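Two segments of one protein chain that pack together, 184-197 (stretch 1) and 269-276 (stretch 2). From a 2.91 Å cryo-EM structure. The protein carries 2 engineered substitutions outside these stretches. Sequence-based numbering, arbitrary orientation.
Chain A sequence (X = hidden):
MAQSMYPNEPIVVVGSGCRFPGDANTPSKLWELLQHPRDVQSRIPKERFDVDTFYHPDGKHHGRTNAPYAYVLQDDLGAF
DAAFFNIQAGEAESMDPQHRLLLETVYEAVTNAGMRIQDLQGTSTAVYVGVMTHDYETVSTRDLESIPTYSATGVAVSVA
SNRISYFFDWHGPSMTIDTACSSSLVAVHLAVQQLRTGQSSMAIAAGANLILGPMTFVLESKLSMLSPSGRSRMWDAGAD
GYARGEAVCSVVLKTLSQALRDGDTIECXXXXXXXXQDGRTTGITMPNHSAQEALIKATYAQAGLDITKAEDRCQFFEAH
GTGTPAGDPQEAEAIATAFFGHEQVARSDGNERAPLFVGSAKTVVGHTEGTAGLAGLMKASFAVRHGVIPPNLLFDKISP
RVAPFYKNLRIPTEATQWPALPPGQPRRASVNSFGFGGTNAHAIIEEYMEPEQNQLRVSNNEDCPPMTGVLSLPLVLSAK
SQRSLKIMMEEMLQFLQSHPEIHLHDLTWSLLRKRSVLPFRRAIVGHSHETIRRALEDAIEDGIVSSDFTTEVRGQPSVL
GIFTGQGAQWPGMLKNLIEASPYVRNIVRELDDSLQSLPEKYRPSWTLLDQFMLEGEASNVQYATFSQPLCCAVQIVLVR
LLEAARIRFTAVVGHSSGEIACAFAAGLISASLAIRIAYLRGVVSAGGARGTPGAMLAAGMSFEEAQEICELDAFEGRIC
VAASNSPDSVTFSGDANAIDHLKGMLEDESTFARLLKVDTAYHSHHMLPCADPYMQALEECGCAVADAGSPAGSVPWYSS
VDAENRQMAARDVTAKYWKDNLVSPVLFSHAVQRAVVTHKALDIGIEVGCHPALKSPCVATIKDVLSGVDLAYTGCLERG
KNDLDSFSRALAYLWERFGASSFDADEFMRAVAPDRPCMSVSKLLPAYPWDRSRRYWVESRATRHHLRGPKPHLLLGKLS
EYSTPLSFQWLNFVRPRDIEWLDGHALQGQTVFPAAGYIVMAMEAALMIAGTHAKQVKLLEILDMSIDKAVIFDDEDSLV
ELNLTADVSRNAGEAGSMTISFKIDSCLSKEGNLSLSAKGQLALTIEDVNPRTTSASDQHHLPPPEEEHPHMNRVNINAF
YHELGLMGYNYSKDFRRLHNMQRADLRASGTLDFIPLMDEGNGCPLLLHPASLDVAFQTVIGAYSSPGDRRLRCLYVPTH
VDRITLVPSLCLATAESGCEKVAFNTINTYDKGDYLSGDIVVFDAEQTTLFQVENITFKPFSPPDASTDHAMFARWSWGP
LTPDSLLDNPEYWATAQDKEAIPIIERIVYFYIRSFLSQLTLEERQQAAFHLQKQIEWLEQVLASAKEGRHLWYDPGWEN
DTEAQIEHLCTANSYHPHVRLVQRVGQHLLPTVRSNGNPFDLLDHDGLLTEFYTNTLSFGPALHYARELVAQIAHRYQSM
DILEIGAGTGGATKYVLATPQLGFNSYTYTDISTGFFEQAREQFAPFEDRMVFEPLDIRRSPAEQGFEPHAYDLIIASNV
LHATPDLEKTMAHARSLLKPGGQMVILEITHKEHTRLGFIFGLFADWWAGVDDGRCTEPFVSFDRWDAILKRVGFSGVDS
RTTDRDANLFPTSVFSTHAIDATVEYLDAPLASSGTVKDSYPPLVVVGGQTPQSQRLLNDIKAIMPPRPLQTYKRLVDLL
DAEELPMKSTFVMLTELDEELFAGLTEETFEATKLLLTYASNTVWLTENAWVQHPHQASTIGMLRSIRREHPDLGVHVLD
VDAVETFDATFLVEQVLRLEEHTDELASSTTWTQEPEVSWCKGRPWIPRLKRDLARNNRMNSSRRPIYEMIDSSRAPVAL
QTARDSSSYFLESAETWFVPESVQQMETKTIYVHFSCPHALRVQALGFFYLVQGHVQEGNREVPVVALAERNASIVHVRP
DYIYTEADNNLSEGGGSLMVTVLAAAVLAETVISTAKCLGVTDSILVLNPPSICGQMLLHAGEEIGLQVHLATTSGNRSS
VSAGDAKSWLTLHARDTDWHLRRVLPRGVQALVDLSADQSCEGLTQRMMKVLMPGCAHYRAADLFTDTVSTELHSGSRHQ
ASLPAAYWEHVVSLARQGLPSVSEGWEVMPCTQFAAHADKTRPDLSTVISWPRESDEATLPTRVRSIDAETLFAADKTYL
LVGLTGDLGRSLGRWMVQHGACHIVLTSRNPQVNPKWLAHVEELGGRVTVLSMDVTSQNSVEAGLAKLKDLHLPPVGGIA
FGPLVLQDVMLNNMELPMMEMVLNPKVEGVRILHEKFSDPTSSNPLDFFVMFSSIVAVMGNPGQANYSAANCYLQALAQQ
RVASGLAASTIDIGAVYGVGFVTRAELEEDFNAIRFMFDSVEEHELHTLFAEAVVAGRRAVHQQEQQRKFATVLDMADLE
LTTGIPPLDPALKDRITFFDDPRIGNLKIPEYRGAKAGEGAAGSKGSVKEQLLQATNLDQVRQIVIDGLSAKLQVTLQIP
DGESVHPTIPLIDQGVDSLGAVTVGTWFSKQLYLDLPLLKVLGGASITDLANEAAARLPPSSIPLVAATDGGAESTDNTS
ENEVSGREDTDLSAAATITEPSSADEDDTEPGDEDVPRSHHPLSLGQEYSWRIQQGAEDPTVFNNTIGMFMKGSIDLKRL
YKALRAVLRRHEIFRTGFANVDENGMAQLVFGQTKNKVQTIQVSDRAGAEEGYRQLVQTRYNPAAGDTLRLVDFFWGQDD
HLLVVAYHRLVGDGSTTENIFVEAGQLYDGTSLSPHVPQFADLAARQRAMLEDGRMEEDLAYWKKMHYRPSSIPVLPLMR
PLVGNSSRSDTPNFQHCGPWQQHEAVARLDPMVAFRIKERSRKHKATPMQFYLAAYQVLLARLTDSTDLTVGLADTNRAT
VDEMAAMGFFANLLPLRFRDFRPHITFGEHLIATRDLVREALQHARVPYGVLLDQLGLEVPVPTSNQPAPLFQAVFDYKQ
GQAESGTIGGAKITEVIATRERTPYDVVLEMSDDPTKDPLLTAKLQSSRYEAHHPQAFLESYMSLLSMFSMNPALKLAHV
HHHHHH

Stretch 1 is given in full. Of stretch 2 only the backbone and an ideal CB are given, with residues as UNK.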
# COMPACT_ATOMS: atom_id res chain seq x y z
N SER A 184 -17.81 35.56 -8.47
CA SER A 184 -17.13 36.82 -8.70
C SER A 184 -18.12 37.93 -9.01
O SER A 184 -18.05 39.02 -8.43
CB SER A 184 -16.12 36.67 -9.83
OG SER A 184 -16.72 36.11 -10.98
N LEU A 185 -19.07 37.68 -9.91
CA LEU A 185 -20.04 38.71 -10.22
C LEU A 185 -20.83 39.10 -8.98
O LEU A 185 -21.04 40.29 -8.72
CB LEU A 185 -20.98 38.24 -11.33
CG LEU A 185 -21.88 39.31 -11.95
CD1 LEU A 185 -21.06 40.45 -12.51
CD2 LEU A 185 -22.73 38.70 -13.05
N VAL A 186 -21.23 38.11 -8.18
CA VAL A 186 -21.89 38.41 -6.92
C VAL A 186 -21.00 39.32 -6.08
O VAL A 186 -21.46 40.33 -5.52
CB VAL A 186 -22.23 37.12 -6.17
CG1 VAL A 186 -22.78 37.44 -4.80
CG2 VAL A 186 -23.24 36.31 -6.95
N ALA A 187 -19.71 39.00 -6.01
CA ALA A 187 -18.77 39.86 -5.30
C ALA A 187 -18.89 41.29 -5.80
O ALA A 187 -19.03 42.23 -5.01
CB ALA A 187 -17.35 39.34 -5.47
N VAL A 188 -18.87 41.47 -7.13
CA VAL A 188 -19.03 42.80 -7.69
C VAL A 188 -20.24 43.48 -7.08
O VAL A 188 -20.15 44.59 -6.53
CB VAL A 188 -19.14 42.73 -9.23
CG1 VAL A 188 -19.51 44.08 -9.79
CG2 VAL A 188 -17.84 42.24 -9.83
N HIS A 189 -21.38 42.79 -7.10
CA HIS A 189 -22.59 43.36 -6.53
C HIS A 189 -22.33 43.81 -5.10
O HIS A 189 -22.58 44.97 -4.75
CB HIS A 189 -23.72 42.33 -6.57
CG HIS A 189 -24.88 42.68 -5.69
ND1 HIS A 189 -25.75 43.71 -5.97
CD2 HIS A 189 -25.32 42.12 -4.53
CE1 HIS A 189 -26.67 43.78 -5.03
NE2 HIS A 189 -26.44 42.83 -4.14
N LEU A 190 -21.79 42.92 -4.27
CA LEU A 190 -21.48 43.29 -2.90
C LEU A 190 -20.55 44.49 -2.88
O LEU A 190 -20.82 45.50 -2.21
CB LEU A 190 -20.87 42.11 -2.16
CG LEU A 190 -21.76 40.87 -2.12
CD1 LEU A 190 -21.07 39.76 -1.37
CD2 LEU A 190 -23.09 41.19 -1.47
N ALA A 191 -19.47 44.43 -3.67
CA ALA A 191 -18.57 45.57 -3.76
C ALA A 191 -19.36 46.81 -4.15
O ALA A 191 -19.24 47.87 -3.51
CB ALA A 191 -17.47 45.29 -4.78
N VAL A 192 -20.22 46.68 -5.16
CA VAL A 192 -21.04 47.81 -5.58
C VAL A 192 -21.82 48.34 -4.38
O VAL A 192 -21.78 49.54 -4.08
CB VAL A 192 -21.98 47.40 -6.72
CG1 VAL A 192 -23.11 48.41 -6.88
CG2 VAL A 192 -21.20 47.26 -8.01
N GLN A 193 -22.48 47.45 -3.65
CA GLN A 193 -23.21 47.87 -2.47
C GLN A 193 -22.26 48.55 -1.49
O GLN A 193 -22.54 49.64 -0.98
CB GLN A 193 -23.91 46.68 -1.82
CG GLN A 193 -24.92 45.99 -2.72
CD GLN A 193 -26.08 46.90 -3.11
OE1 GLN A 193 -26.41 47.03 -4.29
NE2 GLN A 193 -26.70 47.52 -2.11
N GLN A 194 -21.11 47.92 -1.24
CA GLN A 194 -20.15 48.51 -0.31
C GLN A 194 -19.69 49.87 -0.78
O GLN A 194 -19.34 50.73 0.04
CB GLN A 194 -18.96 47.57 -0.13
CG GLN A 194 -17.91 48.07 0.85
CD GLN A 194 -18.46 48.30 2.24
OE1 GLN A 194 -19.52 47.77 2.59
NE2 GLN A 194 -17.76 49.09 3.03
N LEU A 195 -19.68 50.10 -2.10
CA LEU A 195 -19.28 51.40 -2.62
C LEU A 195 -20.42 52.40 -2.55
O LEU A 195 -20.18 53.60 -2.46
CB LEU A 195 -18.78 51.25 -4.05
CG LEU A 195 -17.47 50.47 -4.18
CD1 LEU A 195 -17.21 50.14 -5.63
CD2 LEU A 195 -16.32 51.25 -3.60
N ARG A 196 -21.67 51.92 -2.60
CA ARG A 196 -22.81 52.82 -2.55
C ARG A 196 -23.15 53.26 -1.13
O ARG A 196 -23.90 54.22 -0.96
CB ARG A 196 -24.02 52.16 -3.20
CG ARG A 196 -23.91 52.08 -4.71
CD ARG A 196 -24.96 51.17 -5.31
NE ARG A 196 -25.00 51.28 -6.77
CZ ARG A 196 -25.71 50.50 -7.56
NH1 ARG A 196 -26.44 49.51 -7.08
NH2 ARG A 196 -25.69 50.71 -8.87
N THR A 197 -22.61 52.58 -0.12
CA THR A 197 -22.77 53.02 1.25
C THR A 197 -21.84 54.16 1.61
O THR A 197 -22.08 54.87 2.60
CB THR A 197 -22.54 51.86 2.22
OG1 THR A 197 -21.21 51.35 2.04
CG2 THR A 197 -23.54 50.75 1.98
N UNK A 269 -18.49 51.68 -16.57
CA UNK A 269 -19.41 52.09 -15.52
C UNK A 269 -20.37 50.93 -15.26
O UNK A 269 -21.20 50.60 -16.10
CB UNK A 269 -20.17 53.36 -15.91
N UNK A 270 -20.26 50.33 -14.08
CA UNK A 270 -21.24 49.35 -13.61
C UNK A 270 -22.42 50.15 -13.07
O UNK A 270 -22.40 50.64 -11.93
CB UNK A 270 -20.66 48.42 -12.55
N UNK A 271 -23.44 50.32 -13.91
CA UNK A 271 -24.60 51.11 -13.52
C UNK A 271 -25.40 50.41 -12.42
O UNK A 271 -25.86 51.06 -11.48
CB UNK A 271 -25.49 51.38 -14.73
N UNK A 272 -25.57 49.10 -12.54
CA UNK A 272 -26.34 48.34 -11.56
C UNK A 272 -25.91 46.89 -11.63
O UNK A 272 -25.53 46.39 -12.70
CB UNK A 272 -27.84 48.48 -11.80
N UNK A 273 -25.99 46.21 -10.49
CA UNK A 273 -25.61 44.80 -10.39
C UNK A 273 -26.59 44.12 -9.44
O UNK A 273 -26.40 44.15 -8.22
CB UNK A 273 -24.17 44.64 -9.91
N UNK A 274 -27.62 43.51 -10.00
CA UNK A 274 -28.57 42.76 -9.21
C UNK A 274 -28.16 41.31 -9.07
O UNK A 274 -27.47 40.75 -9.92
CB UNK A 274 -29.97 42.85 -9.83
N UNK A 275 -28.60 40.70 -7.97
CA UNK A 275 -28.34 39.29 -7.69
C UNK A 275 -29.65 38.66 -7.26
O UNK A 275 -30.33 39.17 -6.36
CB UNK A 275 -27.26 39.11 -6.62
N UNK A 276 -30.01 37.55 -7.89
CA UNK A 276 -31.19 36.78 -7.53
C UNK A 276 -30.84 35.30 -7.59
O UNK A 276 -29.72 34.92 -7.95
CB UNK A 276 -32.37 37.11 -8.45

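Residues 184-196 of stretch 1 are helical, part of a helix that begins earlier in the chain. Stretch 2 is a strand that crosses it at 123° between N-to-C directions. The axes come within 7.8 Å. The helix offers Val186, Val188, His189, Val192 and Arg196 to the strand.

Position 269 has extended backbone angles (-124/112). Its ideal CB has nothing of the helix within 5.5 Å. Many side chains would suit. The residue is Val269, and it makes no contact with stretch 1.

Position 270 points its CB toward the helix. The ideal CB lies 4.7 Å from Val192 CG2 and 5.3 Å from Val188 CG1. Two valine methyls call for an apolar side chain of medium size, such as valine, leucine, isoleucine or methionine. The residue is Ile270, with chi1 m and chi2 t. Its CD1 reaches Val188 CG1 at 3.7 Å, and its CG2 lies 4.1 Å from Val192 CG2.

Position 271 points away, and its ideal CB has no helix atom within 5.5 Å. Phi/psi of -69/-41 is not extended, so the strand is locally irregular. Many side chains would fit. The residue is Arg271, whose guanidinium is hydrogen-bonded elsewhere in the structure. Its backbone O lies 2.6 Å from Arg196 NH2, but the angle is too poor for a hydrogen bond.

Position 272 also points away, yet its ideal CB is 4.3 Å from Arg196 NH2. A flexible acidic side chain could turn back to that charge, and glutamine or asparagine could also offer an oxygen. The residue is Glu272. With chi2 p its end comes nearer the helix, and OE1 forms a salt bridge with Arg196 NH2 at 2.6 Å. The hydrogen bonds to OE1 from Arg196 NH2 and from Arg196 NH1 (2.7 Å) are both weak.

Position 273 points toward the helix at close range. Its ideal CB is 3.9 Å from His189 CA and 4.4 Å from Val192 CG2. Small or beta-branched side chains suit so tight a site: alanine, serine, threonine or valine. The residue is Thr273, the one most covered by stretch 1. Its CG2 lies 3.6 Å from His189 CB, and its OG1 3.9 Å from Val192 CG2. Its backbone O accepts a very short hydrogen bond from His189 ND1, 2.4 Å.

Position 274 has phi/psi of -90/153. Its ideal CB meets nothing of the helix. Stretch 1 sets no preference, so many side chains, or none, would suit. The residue is Gly274.

Position 275 points its CB toward the helix. The ideal CB lies 4.1 Å from His189 CD2 and 4.9 Å from Val186 CG2. An apolar side chain such as valine, isoleucine or leucine would suit. The residue is Val275, chi1 t. Its CB lies over one face of the imidazole. CG2 is 3.4 Å from His189 CG, and CG1 is 4.1 Å from Val186 CG2.

Position 276 is out of reach, leaving the choice open. The residue is Asn276; its OD1 is hydrogen-bonded elsewhere in the structure.

Stretch 2 (269-276) VIRETGVN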
# COMPACT_ATOMS: atom_id res chain seq x y z
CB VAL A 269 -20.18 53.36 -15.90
CG1 VAL A 269 -21.45 53.47 -15.08
CG2 VAL A 269 -19.31 54.58 -15.70
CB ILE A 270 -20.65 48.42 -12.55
CG1 ILE A 270 -19.42 47.70 -13.11
CG2 ILE A 270 -21.69 47.40 -12.11
CD1 ILE A 270 -18.73 46.80 -12.12
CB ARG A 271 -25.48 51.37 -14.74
CG ARG A 271 -26.77 52.10 -14.45
CD ARG A 271 -27.40 52.59 -15.75
NE ARG A 271 -28.63 53.33 -15.52
CZ ARG A 271 -29.21 54.12 -16.42
NH1 ARG A 271 -28.67 54.32 -17.61
NH2 ARG A 271 -30.35 54.73 -16.11
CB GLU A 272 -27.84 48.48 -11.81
CG GLU A 272 -28.72 47.83 -10.75
CD GLU A 272 -28.58 48.49 -9.39
OE1 GLU A 272 -27.98 49.57 -9.32
OE2 GLU A 272 -29.09 47.92 -8.40
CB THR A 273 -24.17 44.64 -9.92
OG1 THR A 273 -23.31 45.44 -10.73
CG2 THR A 273 -23.74 43.18 -10.02
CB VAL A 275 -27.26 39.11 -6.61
CG1 VAL A 275 -27.03 37.63 -6.35
CG2 VAL A 275 -25.98 39.77 -7.04
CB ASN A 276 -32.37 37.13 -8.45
CG ASN A 276 -32.66 36.05 -9.48
OD1 ASN A 276 -31.76 35.53 -10.14
ND2 ASN A 276 -33.94 35.72 -9.63
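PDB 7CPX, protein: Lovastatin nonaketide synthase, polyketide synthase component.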